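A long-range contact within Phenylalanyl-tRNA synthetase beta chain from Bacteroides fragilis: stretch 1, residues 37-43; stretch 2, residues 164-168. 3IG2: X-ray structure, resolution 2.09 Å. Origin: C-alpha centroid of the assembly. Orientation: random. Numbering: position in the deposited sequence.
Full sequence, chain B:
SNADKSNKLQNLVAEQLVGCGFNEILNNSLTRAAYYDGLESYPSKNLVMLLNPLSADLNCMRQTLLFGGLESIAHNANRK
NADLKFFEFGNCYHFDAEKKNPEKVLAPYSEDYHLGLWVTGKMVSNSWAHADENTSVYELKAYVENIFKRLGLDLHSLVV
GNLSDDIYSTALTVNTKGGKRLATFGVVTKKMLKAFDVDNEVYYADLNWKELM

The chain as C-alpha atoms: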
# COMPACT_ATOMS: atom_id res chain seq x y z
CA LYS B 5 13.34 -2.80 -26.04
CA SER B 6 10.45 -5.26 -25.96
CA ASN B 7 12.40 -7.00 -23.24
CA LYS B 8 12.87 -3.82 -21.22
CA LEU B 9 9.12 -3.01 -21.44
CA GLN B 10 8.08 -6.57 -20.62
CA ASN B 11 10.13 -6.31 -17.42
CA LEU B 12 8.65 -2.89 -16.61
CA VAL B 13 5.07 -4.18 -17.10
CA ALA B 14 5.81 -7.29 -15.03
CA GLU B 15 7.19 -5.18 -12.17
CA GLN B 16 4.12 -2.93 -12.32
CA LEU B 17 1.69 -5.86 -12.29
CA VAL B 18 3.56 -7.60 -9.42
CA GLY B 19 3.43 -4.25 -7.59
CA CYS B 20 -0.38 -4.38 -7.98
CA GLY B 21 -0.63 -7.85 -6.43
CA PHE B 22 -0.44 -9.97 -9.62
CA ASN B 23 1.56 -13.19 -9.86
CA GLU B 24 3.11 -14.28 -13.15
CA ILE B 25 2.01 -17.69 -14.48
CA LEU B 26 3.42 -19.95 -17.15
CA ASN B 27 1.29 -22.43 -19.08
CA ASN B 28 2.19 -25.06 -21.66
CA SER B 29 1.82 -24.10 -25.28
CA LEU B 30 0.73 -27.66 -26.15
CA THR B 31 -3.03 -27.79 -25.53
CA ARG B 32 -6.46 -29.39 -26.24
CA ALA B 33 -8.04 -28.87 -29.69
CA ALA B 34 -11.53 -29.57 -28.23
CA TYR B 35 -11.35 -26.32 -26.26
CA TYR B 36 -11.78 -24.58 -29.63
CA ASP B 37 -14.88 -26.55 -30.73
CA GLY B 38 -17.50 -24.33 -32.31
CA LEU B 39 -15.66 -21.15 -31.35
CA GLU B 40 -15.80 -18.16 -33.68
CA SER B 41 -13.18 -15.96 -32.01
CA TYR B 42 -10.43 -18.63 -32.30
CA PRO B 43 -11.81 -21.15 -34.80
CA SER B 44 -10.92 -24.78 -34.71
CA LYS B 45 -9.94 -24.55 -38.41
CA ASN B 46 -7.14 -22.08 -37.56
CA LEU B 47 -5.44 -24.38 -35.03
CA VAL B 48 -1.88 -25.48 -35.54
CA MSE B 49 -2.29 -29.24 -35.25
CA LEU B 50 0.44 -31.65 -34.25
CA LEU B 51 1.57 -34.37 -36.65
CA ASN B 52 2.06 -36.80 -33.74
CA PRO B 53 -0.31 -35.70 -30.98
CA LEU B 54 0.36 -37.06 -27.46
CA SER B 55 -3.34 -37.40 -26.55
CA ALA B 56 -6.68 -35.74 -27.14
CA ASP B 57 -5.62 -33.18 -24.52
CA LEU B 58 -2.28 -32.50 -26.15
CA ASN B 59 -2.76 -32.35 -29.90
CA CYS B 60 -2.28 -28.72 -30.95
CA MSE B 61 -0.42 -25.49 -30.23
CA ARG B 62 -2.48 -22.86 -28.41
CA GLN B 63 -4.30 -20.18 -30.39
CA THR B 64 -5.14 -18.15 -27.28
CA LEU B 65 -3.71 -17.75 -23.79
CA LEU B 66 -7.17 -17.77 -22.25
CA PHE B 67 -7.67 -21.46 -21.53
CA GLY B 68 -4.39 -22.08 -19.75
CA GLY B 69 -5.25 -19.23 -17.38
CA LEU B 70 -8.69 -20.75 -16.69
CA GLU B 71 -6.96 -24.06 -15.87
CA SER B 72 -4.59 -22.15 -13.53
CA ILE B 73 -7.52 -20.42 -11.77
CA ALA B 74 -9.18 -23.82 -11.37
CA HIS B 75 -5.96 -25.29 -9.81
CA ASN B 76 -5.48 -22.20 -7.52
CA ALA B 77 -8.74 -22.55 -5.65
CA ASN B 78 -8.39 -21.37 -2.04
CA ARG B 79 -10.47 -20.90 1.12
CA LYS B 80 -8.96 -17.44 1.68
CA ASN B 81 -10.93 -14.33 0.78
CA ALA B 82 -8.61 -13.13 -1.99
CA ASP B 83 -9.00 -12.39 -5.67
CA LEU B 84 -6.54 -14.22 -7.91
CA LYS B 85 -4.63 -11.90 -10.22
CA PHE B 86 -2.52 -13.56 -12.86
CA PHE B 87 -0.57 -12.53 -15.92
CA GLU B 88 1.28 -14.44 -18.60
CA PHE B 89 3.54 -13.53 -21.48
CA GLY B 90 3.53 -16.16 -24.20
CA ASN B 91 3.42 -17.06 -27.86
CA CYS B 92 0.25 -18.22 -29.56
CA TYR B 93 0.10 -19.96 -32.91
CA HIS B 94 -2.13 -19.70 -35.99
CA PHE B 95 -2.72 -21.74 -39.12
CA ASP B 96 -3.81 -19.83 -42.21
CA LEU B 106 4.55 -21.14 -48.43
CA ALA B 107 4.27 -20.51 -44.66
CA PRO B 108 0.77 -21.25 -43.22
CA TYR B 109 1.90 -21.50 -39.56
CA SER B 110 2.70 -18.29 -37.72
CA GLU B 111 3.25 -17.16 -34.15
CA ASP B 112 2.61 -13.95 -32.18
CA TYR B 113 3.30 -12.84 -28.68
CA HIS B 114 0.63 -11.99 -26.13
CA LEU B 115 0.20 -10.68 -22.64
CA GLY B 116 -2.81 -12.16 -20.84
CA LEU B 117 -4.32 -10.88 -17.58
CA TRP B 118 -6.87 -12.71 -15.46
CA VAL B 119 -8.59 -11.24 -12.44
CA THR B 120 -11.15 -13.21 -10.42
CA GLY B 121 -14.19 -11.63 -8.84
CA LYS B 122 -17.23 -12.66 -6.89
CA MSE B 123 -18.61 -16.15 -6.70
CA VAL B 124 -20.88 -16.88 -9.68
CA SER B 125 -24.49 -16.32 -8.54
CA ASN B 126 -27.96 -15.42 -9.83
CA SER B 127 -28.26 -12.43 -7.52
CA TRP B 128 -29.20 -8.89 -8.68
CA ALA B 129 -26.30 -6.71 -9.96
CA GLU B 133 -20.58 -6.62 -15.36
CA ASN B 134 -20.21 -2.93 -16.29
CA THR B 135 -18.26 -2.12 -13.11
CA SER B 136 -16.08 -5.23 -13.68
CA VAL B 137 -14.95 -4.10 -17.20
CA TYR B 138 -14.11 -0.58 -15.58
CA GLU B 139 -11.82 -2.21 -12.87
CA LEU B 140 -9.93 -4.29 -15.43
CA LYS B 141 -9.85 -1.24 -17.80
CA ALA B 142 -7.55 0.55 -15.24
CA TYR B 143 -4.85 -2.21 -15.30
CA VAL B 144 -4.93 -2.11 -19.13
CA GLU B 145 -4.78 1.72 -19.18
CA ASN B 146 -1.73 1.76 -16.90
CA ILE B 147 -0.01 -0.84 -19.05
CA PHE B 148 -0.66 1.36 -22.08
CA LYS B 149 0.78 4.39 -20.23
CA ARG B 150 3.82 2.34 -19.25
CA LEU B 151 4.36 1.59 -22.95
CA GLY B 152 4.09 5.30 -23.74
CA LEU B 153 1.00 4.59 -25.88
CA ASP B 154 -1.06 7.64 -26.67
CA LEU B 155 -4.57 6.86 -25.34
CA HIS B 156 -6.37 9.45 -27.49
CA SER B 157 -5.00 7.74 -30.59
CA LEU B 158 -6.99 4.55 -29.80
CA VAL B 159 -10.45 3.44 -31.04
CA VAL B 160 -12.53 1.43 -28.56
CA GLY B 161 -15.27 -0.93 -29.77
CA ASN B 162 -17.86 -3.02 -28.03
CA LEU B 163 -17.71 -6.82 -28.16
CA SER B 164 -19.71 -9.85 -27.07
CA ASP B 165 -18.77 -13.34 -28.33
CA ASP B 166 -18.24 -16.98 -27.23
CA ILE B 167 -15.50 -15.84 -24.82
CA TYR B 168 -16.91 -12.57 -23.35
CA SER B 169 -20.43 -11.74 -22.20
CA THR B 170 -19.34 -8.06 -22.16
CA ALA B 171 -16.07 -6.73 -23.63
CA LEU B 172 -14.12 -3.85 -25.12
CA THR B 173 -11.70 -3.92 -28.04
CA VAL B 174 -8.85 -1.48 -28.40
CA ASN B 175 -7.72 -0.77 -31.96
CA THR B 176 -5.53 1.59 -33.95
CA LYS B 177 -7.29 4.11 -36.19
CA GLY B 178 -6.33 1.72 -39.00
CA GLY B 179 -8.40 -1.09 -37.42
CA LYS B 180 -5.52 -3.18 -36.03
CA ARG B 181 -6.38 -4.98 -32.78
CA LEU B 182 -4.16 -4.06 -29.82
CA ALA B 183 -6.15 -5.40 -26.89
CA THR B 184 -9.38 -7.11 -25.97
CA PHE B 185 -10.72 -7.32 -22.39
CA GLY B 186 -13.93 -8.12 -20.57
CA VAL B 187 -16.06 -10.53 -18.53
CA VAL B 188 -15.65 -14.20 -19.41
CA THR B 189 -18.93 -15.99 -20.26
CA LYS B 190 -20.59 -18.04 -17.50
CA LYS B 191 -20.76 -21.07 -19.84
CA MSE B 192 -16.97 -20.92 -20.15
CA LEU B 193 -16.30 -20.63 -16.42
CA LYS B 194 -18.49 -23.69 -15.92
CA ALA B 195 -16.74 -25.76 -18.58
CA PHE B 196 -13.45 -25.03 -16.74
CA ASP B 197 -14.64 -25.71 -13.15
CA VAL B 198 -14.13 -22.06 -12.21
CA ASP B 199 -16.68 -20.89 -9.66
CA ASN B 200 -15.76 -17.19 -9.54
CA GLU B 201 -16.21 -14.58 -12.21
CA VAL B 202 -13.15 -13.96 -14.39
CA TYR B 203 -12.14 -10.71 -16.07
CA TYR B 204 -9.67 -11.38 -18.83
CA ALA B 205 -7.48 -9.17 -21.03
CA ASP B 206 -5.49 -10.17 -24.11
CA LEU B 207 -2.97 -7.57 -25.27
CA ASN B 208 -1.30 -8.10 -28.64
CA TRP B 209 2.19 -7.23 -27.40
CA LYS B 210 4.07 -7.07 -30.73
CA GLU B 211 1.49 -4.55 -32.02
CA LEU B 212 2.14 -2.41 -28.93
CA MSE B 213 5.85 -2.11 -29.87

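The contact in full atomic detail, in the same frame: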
# COMPACT_ATOMS: atom_id res chain seq x y z
N ASP B 37 -13.69 -26.06 -30.04
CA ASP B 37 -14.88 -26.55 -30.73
C ASP B 37 -15.98 -25.51 -30.83
O ASP B 37 -16.42 -24.95 -29.83
CB ASP B 37 -15.43 -27.79 -30.04
CG ASP B 37 -14.64 -29.04 -30.39
OD1 ASP B 37 -14.66 -30.02 -29.60
OD2 ASP B 37 -14.02 -29.05 -31.48
N GLY B 38 -16.40 -25.23 -32.06
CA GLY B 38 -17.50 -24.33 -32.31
C GLY B 38 -17.24 -22.87 -31.97
O GLY B 38 -18.16 -22.05 -31.99
N LEU B 39 -16.00 -22.53 -31.65
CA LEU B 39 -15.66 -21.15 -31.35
C LEU B 39 -15.57 -20.36 -32.64
O LEU B 39 -15.22 -20.92 -33.69
CB LEU B 39 -14.34 -21.02 -30.61
CG LEU B 39 -14.20 -21.45 -29.14
CD1 LEU B 39 -12.82 -21.04 -28.71
CD2 LEU B 39 -15.29 -20.89 -28.17
N GLU B 40 -15.91 -19.07 -32.55
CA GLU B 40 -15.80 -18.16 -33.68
C GLU B 40 -14.61 -17.23 -33.49
O GLU B 40 -14.01 -16.79 -34.47
CB GLU B 40 -17.09 -17.34 -33.87
N SER B 41 -14.25 -16.92 -32.25
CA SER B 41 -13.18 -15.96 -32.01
C SER B 41 -11.82 -16.59 -32.33
O SER B 41 -10.95 -15.93 -32.91
CB SER B 41 -13.24 -15.41 -30.59
OG SER B 41 -13.30 -16.47 -29.65
N TYR B 42 -11.63 -17.85 -31.94
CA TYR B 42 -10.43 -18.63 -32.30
C TYR B 42 -10.86 -19.96 -32.89
O TYR B 42 -10.88 -20.96 -32.19
CB TYR B 42 -9.49 -18.86 -31.10
CG TYR B 42 -9.05 -17.54 -30.52
CD1 TYR B 42 -7.95 -16.85 -31.04
CD2 TYR B 42 -9.77 -16.96 -29.48
CE1 TYR B 42 -7.59 -15.59 -30.53
CE2 TYR B 42 -9.42 -15.75 -28.97
CZ TYR B 42 -8.35 -15.06 -29.49
OH TYR B 42 -8.06 -13.85 -28.94
N PRO B 43 -11.20 -19.96 -34.20
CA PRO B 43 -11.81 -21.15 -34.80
C PRO B 43 -10.92 -22.37 -34.80
O PRO B 43 -9.70 -22.29 -34.92
CB PRO B 43 -12.11 -20.71 -36.23
CG PRO B 43 -11.99 -19.23 -36.22
CD PRO B 43 -11.01 -18.89 -35.19
N SER B 164 -19.09 -8.75 -27.80
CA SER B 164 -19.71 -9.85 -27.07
C SER B 164 -19.57 -11.06 -27.98
O SER B 164 -19.98 -11.00 -29.12
CB SER B 164 -21.19 -9.55 -26.85
OG SER B 164 -21.79 -10.57 -26.08
N ASP B 165 -18.98 -12.14 -27.49
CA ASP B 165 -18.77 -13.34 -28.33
C ASP B 165 -18.74 -14.61 -27.48
O ASP B 165 -19.10 -14.54 -26.31
CB ASP B 165 -17.49 -13.21 -29.17
CG ASP B 165 -16.22 -13.20 -28.33
OD1 ASP B 165 -16.28 -13.37 -27.08
OD2 ASP B 165 -15.14 -13.01 -28.93
N ASP B 166 -18.30 -15.74 -28.02
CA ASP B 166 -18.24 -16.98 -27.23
C ASP B 166 -17.30 -16.94 -26.03
O ASP B 166 -17.41 -17.77 -25.13
CB ASP B 166 -18.02 -18.26 -28.07
CG ASP B 166 -17.27 -18.02 -29.39
OD1 ASP B 166 -16.25 -17.30 -29.47
OD2 ASP B 166 -17.72 -18.63 -30.37
N ILE B 167 -16.39 -15.98 -25.98
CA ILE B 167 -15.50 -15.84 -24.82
C ILE B 167 -16.04 -14.82 -23.77
O ILE B 167 -16.07 -15.13 -22.56
CB ILE B 167 -14.05 -15.48 -25.26
CG1 ILE B 167 -13.40 -16.70 -25.92
CG2 ILE B 167 -13.22 -14.97 -24.07
CD1 ILE B 167 -12.14 -16.38 -26.64
N TYR B 168 -16.46 -13.64 -24.24
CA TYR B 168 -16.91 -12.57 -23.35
C TYR B 168 -18.41 -12.35 -23.39
O TYR B 168 -19.01 -12.26 -24.47
CB TYR B 168 -16.27 -11.25 -23.72
CG TYR B 168 -14.75 -11.24 -23.77
CD1 TYR B 168 -13.97 -11.20 -22.61
CD2 TYR B 168 -14.09 -11.24 -25.00
CE1 TYR B 168 -12.58 -11.17 -22.67
CE2 TYR B 168 -12.70 -11.21 -25.07
CZ TYR B 168 -11.96 -11.16 -23.91
OH TYR B 168 -10.60 -11.14 -24.02

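This is a small loop-to-loop contact in which the carboxylate of Asp-166 is held by backbone amides and a serine hydroxyl, with a single apolar side-chain contact beside it. Touching residues are at least 124 apart in sequence, and the two stretches bury 257 Å² between them, both sides summed. The nearest CA atoms are those of Leu-39 and Asp-166, 6.4 Å apart.

Asp-166 contributes the largest covered area, 77 Å². Its CA-to-CB bond points toward stretch 1, and both carboxylate oxygens are used. Glu-40 N donates to Asp-166 OD2 at 2.9 Å. Ser-41 OG donates to Asp-166 OD1 at 3.1 Å, and Ser-41 N adds a weak hydrogen bond to Asp-166 OD1 at 3.4 Å. A short acidic side chain suits this place, because its two oxygens can accept from consecutive amides. Its chi1 of 27° lies between the usual wells.

Ser-41 has chi1 in p, and its CA-to-CB bond points toward stretch 2. Serine suits this place through its hydroxyl, which donates to Asp-166 OD1. Ser-41 CB is 3.5 Å from Asp-165 OD2. Glu-40 is modelled only to CB; the hydrogen bond seen here comes from its backbone amide.

Apolar contact comes from Ile-167, which is buried. Ile-167 CD1 lies 3.6 Å from Tyr-42 CE2, at the edge of the ring and near its plane. The same Ile-167 CD1 is 3.2 Å from Ser-41 OG. Leu-39 packs its CD2 3.7 Å from Asp-166 CG, alongside the carboxylate.

Asp-165 braces stretch 2 from within. Asp-165 OD1 accepts from Ile-167 N at 2.8 Å and from Tyr-168 N at 2.9 Å. Asp-165 N donates to Tyr-168 O at 3.0 Å. These bonds tie together the turn that carries Asp-166 and Ile-167.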